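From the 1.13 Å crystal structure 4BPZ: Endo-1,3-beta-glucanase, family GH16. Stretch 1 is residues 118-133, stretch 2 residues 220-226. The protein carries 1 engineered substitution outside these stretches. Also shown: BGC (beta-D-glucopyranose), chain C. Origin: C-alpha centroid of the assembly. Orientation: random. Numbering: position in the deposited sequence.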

ATOM      1  N   GLY A 118       9.166  -0.841  -6.558  1.00 11.97           N
ATOM      2  CA  GLY A 118      10.496  -0.392  -6.857  1.00 11.80           C
ATOM      3  C   GLY A 118      10.504   1.064  -7.240  1.00 11.77           C
ATOM      4  O   GLY A 118       9.644   1.544  -7.980  1.00 12.29           O
ATOM      5  N   ALA A 119      11.540   1.777  -6.715  1.00 11.85           N
ATOM      6  CA  ALA A 119      11.628   3.208  -6.988  1.00 12.12           C
ATOM      7  C   ALA A 119      11.949   3.514  -8.451  1.00 12.85           C
ATOM      8  O   ALA A 119      11.815   4.705  -8.830  1.00 13.11           O
ATOM      9  CB  ALA A 119      12.609   3.918  -6.064  1.00 14.31           C
ATOM     10  N   ASN A 120      12.347   2.511  -9.244  1.00 12.15           N
ATOM     11  CA  ASN A 120      12.465   2.662 -10.709  1.00 13.15           C
ATOM     12  C   ASN A 120      11.180   2.381 -11.389  1.00 13.96           C
ATOM     13  O   ASN A 120      11.174   2.314 -12.658  1.00 15.21           O
ATOM     14  CB  ASN A 120      13.570   1.693 -11.234  1.00 15.18           C
ATOM     15  CG  ASN A 120      13.339   0.247 -10.940  1.00 13.19           C
ATOM     16  OD1 ASN A 120      12.329  -0.148 -10.279  1.00 14.89           O
ATOM     17  ND2 ASN A 120      14.172  -0.609 -11.495  1.00 14.59           N
ATOM     18  N   SER A 121      10.019   2.369 -10.712  1.00 13.31           N
ATOM     19  CA  SER A 121       8.750   2.124 -11.387  1.00 14.04           C
ATOM     20  C   SER A 121       8.393   3.150 -12.427  1.00 12.74           C
ATOM     21  O   SER A 121       7.707   2.841 -13.415  1.00 14.32           O
ATOM     22  CB  SER A 121       7.591   2.023 -10.366  1.00 13.44           C
ATOM     23  OG  SER A 121       7.325   3.340  -9.869  1.00 13.87           O
ATOM     24  N   ASN A 122       8.728   4.393 -12.157  1.00 13.23           N
ATOM     25  CA  ASN A 122       8.298   5.488 -12.976  1.00 14.52           C
ATOM     26  C   ASN A 122       6.804   5.523 -13.151  1.00 13.80           C
ATOM     27  O   ASN A 122       6.288   5.952 -14.182  1.00 16.01           O
ATOM     28  CB  ASN A 122       9.093   5.565 -14.316  1.00 15.48           C
ATOM     29  CG  ASN A 122       8.824   6.835 -15.108  1.00 16.83           C
ATOM     30  OD1 ASN A 122       8.674   7.923 -14.515  1.00 16.90           O
ATOM     31  ND2 ASN A 122       8.875   6.724 -16.438  1.00 18.58           N
ATOM     32  N   GLU A 123       6.033   5.120 -12.164  1.00 13.89           N
ATOM     33  CA  GLU A 123       4.606   5.198 -12.247  1.00 14.23           C
ATOM     34  C   GLU A 123       4.154   6.613 -12.410  1.00 14.04           C
ATOM     35  O   GLU A 123       4.681   7.561 -11.759  1.00 14.29           O
ATOM     36  CB  GLU A 123       3.965   4.577 -10.972  1.00 15.08           C
ATOM     37  CG  GLU A 123       2.477   4.788 -10.941  1.00 17.79           C
ATOM     38  CD  GLU A 123       1.833   3.846  -9.976  1.00 16.50           C
ATOM     39  OE1 GLU A 123       1.607   2.656 -10.356  1.00 19.76           O
ATOM     40  OE2 GLU A 123       1.627   4.209  -8.785  1.00 15.05           O
ATOM     41  N   THR A 124       3.180   6.823 -13.258  1.00 15.19           N
ATOM     42  CA  THR A 124       2.633   8.127 -13.498  1.00 16.58           C
ATOM     43  C   THR A 124       2.303   8.883 -12.212  1.00 15.77           C
ATOM     44  O   THR A 124       1.596   8.376 -11.400  1.00 16.31           O
ATOM     45  CB  THR A 124       1.488   8.137 -14.538  1.00 21.07           C
ATOM     46  OG1 THR A 124       2.116   7.639 -15.762  1.00 22.48           O
ATOM     47  CG2 THR A 124       0.865   9.474 -14.670  1.00 24.31           C
ATOM     48  N   GLY A 125       2.793  10.127 -12.099  1.00 16.82           N
ATOM     49  CA  GLY A 125       2.374  10.967 -10.949  1.00 17.27           C
ATOM     50  C   GLY A 125       3.015  10.540  -9.624  1.00 15.51           C
ATOM     51  O   GLY A 125       2.550  11.009  -8.578  1.00 16.74           O
ATOM     52  N   ASN A 126       4.017   9.677  -9.649  1.00 15.00           N
ATOM     53  CA  ASN A 126       4.693   9.283  -8.434  1.00 13.49           C
ATOM     54  C   ASN A 126       5.788  10.296  -8.053  1.00 14.38           C
ATOM     55  O   ASN A 126       5.943  11.327  -8.681  1.00 15.80           O
ATOM     56  CB  ASN A 126       5.205   7.839  -8.489  1.00 12.60           C
ATOM     57  CG  ASN A 126       6.524   7.669  -9.155  1.00 13.25           C
ATOM     58  OD1 ASN A 126       7.121   6.552  -9.030  1.00 16.10           O
ATOM     59  ND2 ASN A 126       7.056   8.653  -9.792  1.00 12.82           N
ATOM     60  N   TYR A 127       6.520  10.059  -6.988  1.00 13.66           N
ATOM     61  CA  TYR A 127       7.464  11.054  -6.495  1.00 14.55           C
ATOM     62  C   TYR A 127       8.824  10.945  -7.147  1.00 16.63           C
ATOM     63  O   TYR A 127       9.545  11.956  -7.198  1.00 19.02           O
ATOM     64  CB  TYR A 127       7.576  10.828  -4.987  1.00 13.79           C
ATOM     65  CG  TYR A 127       8.439  11.874  -4.305  1.00 14.93           C
ATOM     66  CD1 TYR A 127       8.099  13.239  -4.271  1.00 17.21           C
ATOM     67  CD2 TYR A 127       9.598  11.479  -3.629  1.00 17.00           C
ATOM     68  CE1 TYR A 127       8.953  14.189  -3.642  1.00 18.45           C
ATOM     69  CE2 TYR A 127      10.394  12.414  -3.005  1.00 18.04           C
ATOM     70  CZ  TYR A 127      10.079  13.720  -3.007  1.00 18.94           C
ATOM     71  OH  TYR A 127      10.882  14.679  -2.341  1.00 23.89           O
ATOM     72  N   PHE A 128       9.227   9.805  -7.650  1.00 14.49           N
ATOM     73  CA  PHE A 128      10.609   9.517  -8.089  1.00 15.39           C
ATOM     74  C   PHE A 128      10.805   9.585  -9.599  1.00 15.89           C
ATOM     75  O   PHE A 128      11.987   9.721  -9.981  1.00 17.39           O
ATOM     76  CB  PHE A 128      11.069   8.166  -7.531  1.00 15.27           C
ATOM     77  CG  PHE A 128      11.097   8.147  -6.028  1.00 15.43           C
ATOM     78  CD1 PHE A 128      12.079   8.801  -5.328  1.00 17.49           C
ATOM     79  CD2 PHE A 128      10.042   7.537  -5.303  1.00 15.81           C
ATOM     80  CE1 PHE A 128      12.133   8.768  -3.926  1.00 19.13           C
ATOM     81  CE2 PHE A 128      10.030   7.562  -3.931  1.00 21.40           C
ATOM     82  CZ  PHE A 128      11.054   8.141  -3.227  1.00 20.14           C
ATOM     83  N   GLY A 129       9.767   9.523 -10.415  1.00 15.03           N
ATOM     84  CA  GLY A 129      10.011   9.602 -11.857  1.00 16.90           C
ATOM     85  C   GLY A 129      11.015   8.626 -12.318  1.00 15.66           C
ATOM     86  O   GLY A 129      10.957   7.438 -11.977  1.00 14.79           O
ATOM     87  N   GLU A 130      11.959   9.127 -13.170  1.00 16.50           N
ATOM     88  CA  GLU A 130      13.007   8.268 -13.769  1.00 17.84           C
ATOM     89  C   GLU A 130      14.335   8.423 -13.000  1.00 17.38           C
ATOM     90  O   GLU A 130      15.392   8.053 -13.526  1.00 19.96           O
ATOM     91  CB  GLU A 130      13.219   8.567 -15.276  1.00 19.49           C
ATOM     92  CG  GLU A 130      11.960   8.319 -16.039  1.00 23.15           C
ATOM     93  CD  GLU A 130      12.082   8.491 -17.567  1.00 34.10           C
ATOM     94  OE1 GLU A 130      12.741   7.657 -18.220  1.00 62.73           O
ATOM     95  OE2 GLU A 130      11.515   9.502 -18.035  1.00 67.26           O
ATOM     96  N   GLN A 131      14.284   8.865 -11.767  1.00 17.14           N
ATOM     97  CA  GLN A 131      15.593   9.007 -11.012  1.00 17.81           C
ATOM     98  C   GLN A 131      16.397   7.741 -10.970  1.00 16.47           C
ATOM     99  O   GLN A 131      17.624   7.834 -11.048  1.00 17.48           O
ATOM    100  CB  GLN A 131      15.271   9.427  -9.560  1.00 19.08           C
ATOM    101  CG  GLN A 131      14.820  10.881  -9.437  1.00 22.53           C
ATOM    102  CD  GLN A 131      14.464  11.216  -7.982  1.00 23.68           C
ATOM    103  OE1 GLN A 131      15.009  10.608  -7.090  1.00 31.36           O
ATOM    104  NE2 GLN A 131      13.548  12.067  -7.789  1.00 31.34           N
ATOM    105  N   TYR A 132      15.775   6.584 -10.696  1.00 15.48           N
ATOM    106  CA  TYR A 132      16.450   5.343 -10.478  1.00 15.79           C
ATOM    107  C   TYR A 132      16.477   4.493 -11.717  1.00 16.38           C
ATOM    108  O   TYR A 132      17.224   3.483 -11.744  1.00 18.67           O
ATOM    109  CB  TYR A 132      15.775   4.533  -9.365  1.00 16.48           C
ATOM    110  CG  TYR A 132      15.936   5.182  -8.008  1.00 15.76           C
ATOM    111  CD1 TYR A 132      17.047   5.057  -7.208  1.00 19.14           C
ATOM    112  CD2 TYR A 132      14.928   6.042  -7.535  1.00 17.78           C
ATOM    113  CE1 TYR A 132      17.061   5.722  -5.915  1.00 20.57           C
ATOM    114  CE2 TYR A 132      15.010   6.689  -6.338  1.00 19.20           C
ATOM    115  CZ  TYR A 132      16.058   6.537  -5.567  1.00 19.94           C
ATOM    116  OH  TYR A 132      16.130   7.292  -4.392  1.00 21.91           O
ATOM    117  N   GLY A 133      15.646   4.770 -12.691  1.00 17.94           N
ATOM    118  CA  GLY A 133      15.459   3.928 -13.866  1.00 18.61           C
ATOM    119  C   GLY A 133      14.061   4.142 -14.413  1.00 17.14           C
ATOM    120  O   GLY A 133      13.334   5.129 -14.142  1.00 17.99           O
ATOM    121  N   ALA A 220      17.217  -3.207  -4.859  1.00 11.92           N
ATOM    122  CA  ALA A 220      17.338  -1.821  -5.207  1.00 11.41           C
ATOM    123  C   ALA A 220      16.204  -1.080  -4.459  1.00 11.49           C
ATOM    124  O   ALA A 220      15.293  -1.718  -3.929  1.00 11.87           O
ATOM    125  CB  ALA A 220      17.234  -1.633  -6.702  1.00 12.93           C
ATOM    126  N   PRO A 221      16.161   0.240  -4.490  1.00 11.65           N
ATOM    127  CA  PRO A 221      15.231   0.930  -3.557  1.00 11.99           C
ATOM    128  C   PRO A 221      13.796   0.705  -3.897  1.00 11.59           C
ATOM    129  O   PRO A 221      13.429   0.690  -5.088  1.00 11.79           O
ATOM    130  CB  PRO A 221      15.599   2.414  -3.708  1.00 13.61           C
ATOM    131  CG  PRO A 221      17.144   2.363  -4.004  1.00 12.92           C
ATOM    132  CD  PRO A 221      17.180   1.193  -5.040  1.00 12.61           C
ATOM    133  N   HIS A 222      12.983   0.612  -2.870  1.00 10.92           N
ATOM    134  CA  HIS A 222      11.491   0.626  -2.990  1.00 10.69           C
ATOM    135  C   HIS A 222      10.962   1.748  -2.152  1.00 11.06           C
ATOM    136  O   HIS A 222      11.611   2.271  -1.268  1.00 13.38           O
ATOM    137  CB  HIS A 222      10.901  -0.720  -2.470  1.00 11.98           C
ATOM    138  CG  HIS A 222      10.984  -1.866  -3.408  1.00 10.84           C
ATOM    139  ND1 HIS A 222      12.039  -2.341  -4.097  1.00 13.38           N
ATOM    140  CD2 HIS A 222       9.924  -2.679  -3.667  1.00 10.07           C
ATOM    141  CE1 HIS A 222      11.598  -3.395  -4.862  1.00 10.39           C
ATOM    142  NE2 HIS A 222      10.302  -3.587  -4.584  1.00 15.76           N
ATOM    143  N   TYR A 223       9.745   2.193  -2.487  1.00 10.56           N
ATOM    144  CA  TYR A 223       8.976   3.109  -1.671  1.00 10.60           C
ATOM    145  C   TYR A 223       7.686   2.484  -1.221  1.00 10.60           C
ATOM    146  O   TYR A 223       7.204   1.506  -1.818  1.00 11.12           O
ATOM    147  CB  TYR A 223       8.748   4.469  -2.362  1.00 11.54           C
ATOM    148  CG  TYR A 223       8.025   4.393  -3.657  1.00 11.17           C
ATOM    149  CD1 TYR A 223       6.607   4.429  -3.729  1.00 11.62           C
ATOM    150  CD2 TYR A 223       8.722   4.250  -4.875  1.00 12.71           C
ATOM    151  CE1 TYR A 223       5.953   4.367  -4.932  1.00 11.93           C
ATOM    152  CE2 TYR A 223       8.069   4.188  -6.085  1.00 12.91           C
ATOM    153  CZ  TYR A 223       6.683   4.281  -6.109  1.00 11.77           C
ATOM    154  OH  TYR A 223       6.057   4.258  -7.339  1.00 12.77           O
ATOM    155  N   LEU A 224       7.111   3.019  -0.160  1.00 10.10           N
ATOM    156  CA  LEU A 224       5.892   2.498   0.455  1.00 10.19           C
ATOM    157  C   LEU A 224       4.660   3.205  -0.121  1.00 10.15           C
ATOM    158  O   LEU A 224       4.683   4.421  -0.408  1.00 11.97           O
ATOM    159  CB  LEU A 224       5.921   2.766   1.966  1.00 12.08           C
ATOM    160  CG  LEU A 224       4.852   2.096   2.828  1.00 13.11           C
ATOM    161  CD1 LEU A 224       5.124   0.578   2.892  1.00 15.59           C
ATOM    162  CD2 LEU A 224       4.915   2.683   4.251  1.00 15.08           C
ATOM    163  N   LEU A 225       3.561   2.449  -0.287  1.00  9.99           N
ATOM    164  CA  LEU A 225       2.286   2.944  -0.658  1.00 10.32           C
ATOM    165  C   LEU A 225       1.234   2.583   0.377  1.00  9.98           C
ATOM    166  O   LEU A 225       1.267   1.462   0.915  1.00 10.42           O
ATOM    167  CB  LEU A 225       1.833   2.409  -2.031  1.00 11.50           C
ATOM    168  CG  LEU A 225       2.733   2.753  -3.254  1.00 10.79           C
ATOM    169  CD1 LEU A 225       3.791   1.699  -3.494  1.00 11.33           C
ATOM    170  CD2 LEU A 225       1.915   2.987  -4.491  1.00 12.53           C
ATOM    171  N   LEU A 226       0.265   3.482   0.581  1.00 10.83           N
ATOM    172  CA  LEU A 226      -0.875   3.255   1.484  1.00 10.06           C
ATOM    173  C   LEU A 226      -2.106   3.738   0.755  1.00  9.44           C
ATOM    174  O   LEU A 226      -2.116   4.882   0.272  1.00 10.93           O
ATOM    175  CB  LEU A 226      -0.734   4.134   2.749  1.00 11.42           C
ATOM    176  CG  LEU A 226       0.507   3.836   3.557  1.00 12.07           C
ATOM    177  CD1 LEU A 226       0.645   4.978   4.618  1.00 14.37           C
ATOM    178  CD2 LEU A 226       0.508   2.480   4.196  1.00 13.62           C
TER
HETATM  179  C2  BGC C   2      -1.815  -3.658 -11.134  1.00 15.89           C
HETATM  180  C3  BGC C   2      -0.883  -3.356 -12.267  1.00 15.86           C
HETATM  181  C4  BGC C   2      -0.143  -1.989 -12.019  1.00 14.56           C
HETATM  182  C5  BGC C   2       0.547  -2.012 -10.632  1.00 14.66           C
HETATM  183  C6  BGC C   2       1.144  -0.684 -10.214  1.00 18.51           C
HETATM  184  C1  BGC C   2      -1.026  -3.570  -9.800  1.00 15.65           C
HETATM  185  O2  BGC C   2      -2.346  -4.939 -11.321  1.00 16.16           O
HETATM  186  O3  BGC C   2      -1.686  -3.225 -13.438  1.00 17.81           O
HETATM  187  O4  BGC C   2       0.925  -1.753 -12.930  1.00 15.13           O
HETATM  188  O5  BGC C   2      -0.487  -2.281  -9.644  1.00 14.97           O
HETATM  189  O6  BGC C   2       0.197   0.349 -10.059  1.00 17.36           O
HETATM  190  O   HOH W   1      14.268   0.268  -7.745  1.00 14.01           O
HETATM  191  O   HOH W   2       3.588   5.139  -7.180  1.00 14.93           O

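Stretch 1 is a looping segment that meets the start of a strand in stretch 2, and Tyr 223 is the residue most covered by the contact. Gly 118 forms an antiparallel, non-hydrogen-bonded bridge with His 222, their CA atoms 4.1 Å apart. The CA of Gly 118 lies over one face of the His 222 ring, 3.7 Å from its centroid and almost on the ring normal, a CH-pi contact. A side chain at Gly 118 would meet its own loop: an ideal CB would clash with OD1 of Asn 120 at 2.8 Å.

The backbone link comes at the next residue. Ala 119 N donates a short, nearly straight hydrogen bond to Pro 221 O, 2.7 Å long. Pro 221 O also accepts a hydrogen bond from water 1, with 2.8 Å between the two oxygens. The same water accepts a weak one from Asn 120 N, at 3.3 Å, and so links the turn to Pro 221 a second time, through water. Ala 119 CB packs 4.1 Å from both Pro 221 CB and Tyr 223 CD2.

Gly 118 to Ser 121 is a type I turn, closed by Ser 121 N bonding to Gly 118 O at 2.9 Å. It brings the Ser 121 side chain to the edge of the Tyr 223 ring. Ser 121 OG and Tyr 223 OH are hydrogen-bonded at 3.0 Å, and either could be the donor. Ser 121 OG also accepts from Glu 123 N at 3.2 Å, so it joins the loop backbone to the tyrosine.

Asn 122 points away and makes no contact. Glu 123 turns back toward the strand. Its OE2 accepts a hydrogen bond from water 2 at 2.7 Å, and that water is hydrogen-bonded to Tyr 223 OH at 2.6 Å. Glu 123 OE1 accepts a hydrogen bond from O6 of the bound glucose, also at 2.7 Å. One carboxylate thus reaches both the sugar and, through water, the tyrosine.

A type II turn from Glu 123 to Asn 126 follows, with Gly 125 at positive phi. Asn 126 then brings its side chain close to the Tyr 223 hydroxyl. Phe 128 packs on the same tyrosine: CD2 of Phe 128 is 3.6 Å from CD2 of Tyr 223, and the ring planes meet obliquely at 34°.

The type II' turn from Phe 128 to Gln 131 stays clear of stretch 2 beyond Phe 128. Tyr 132 makes the last contact, its CE1 3.9 Å from Pro 221 CG.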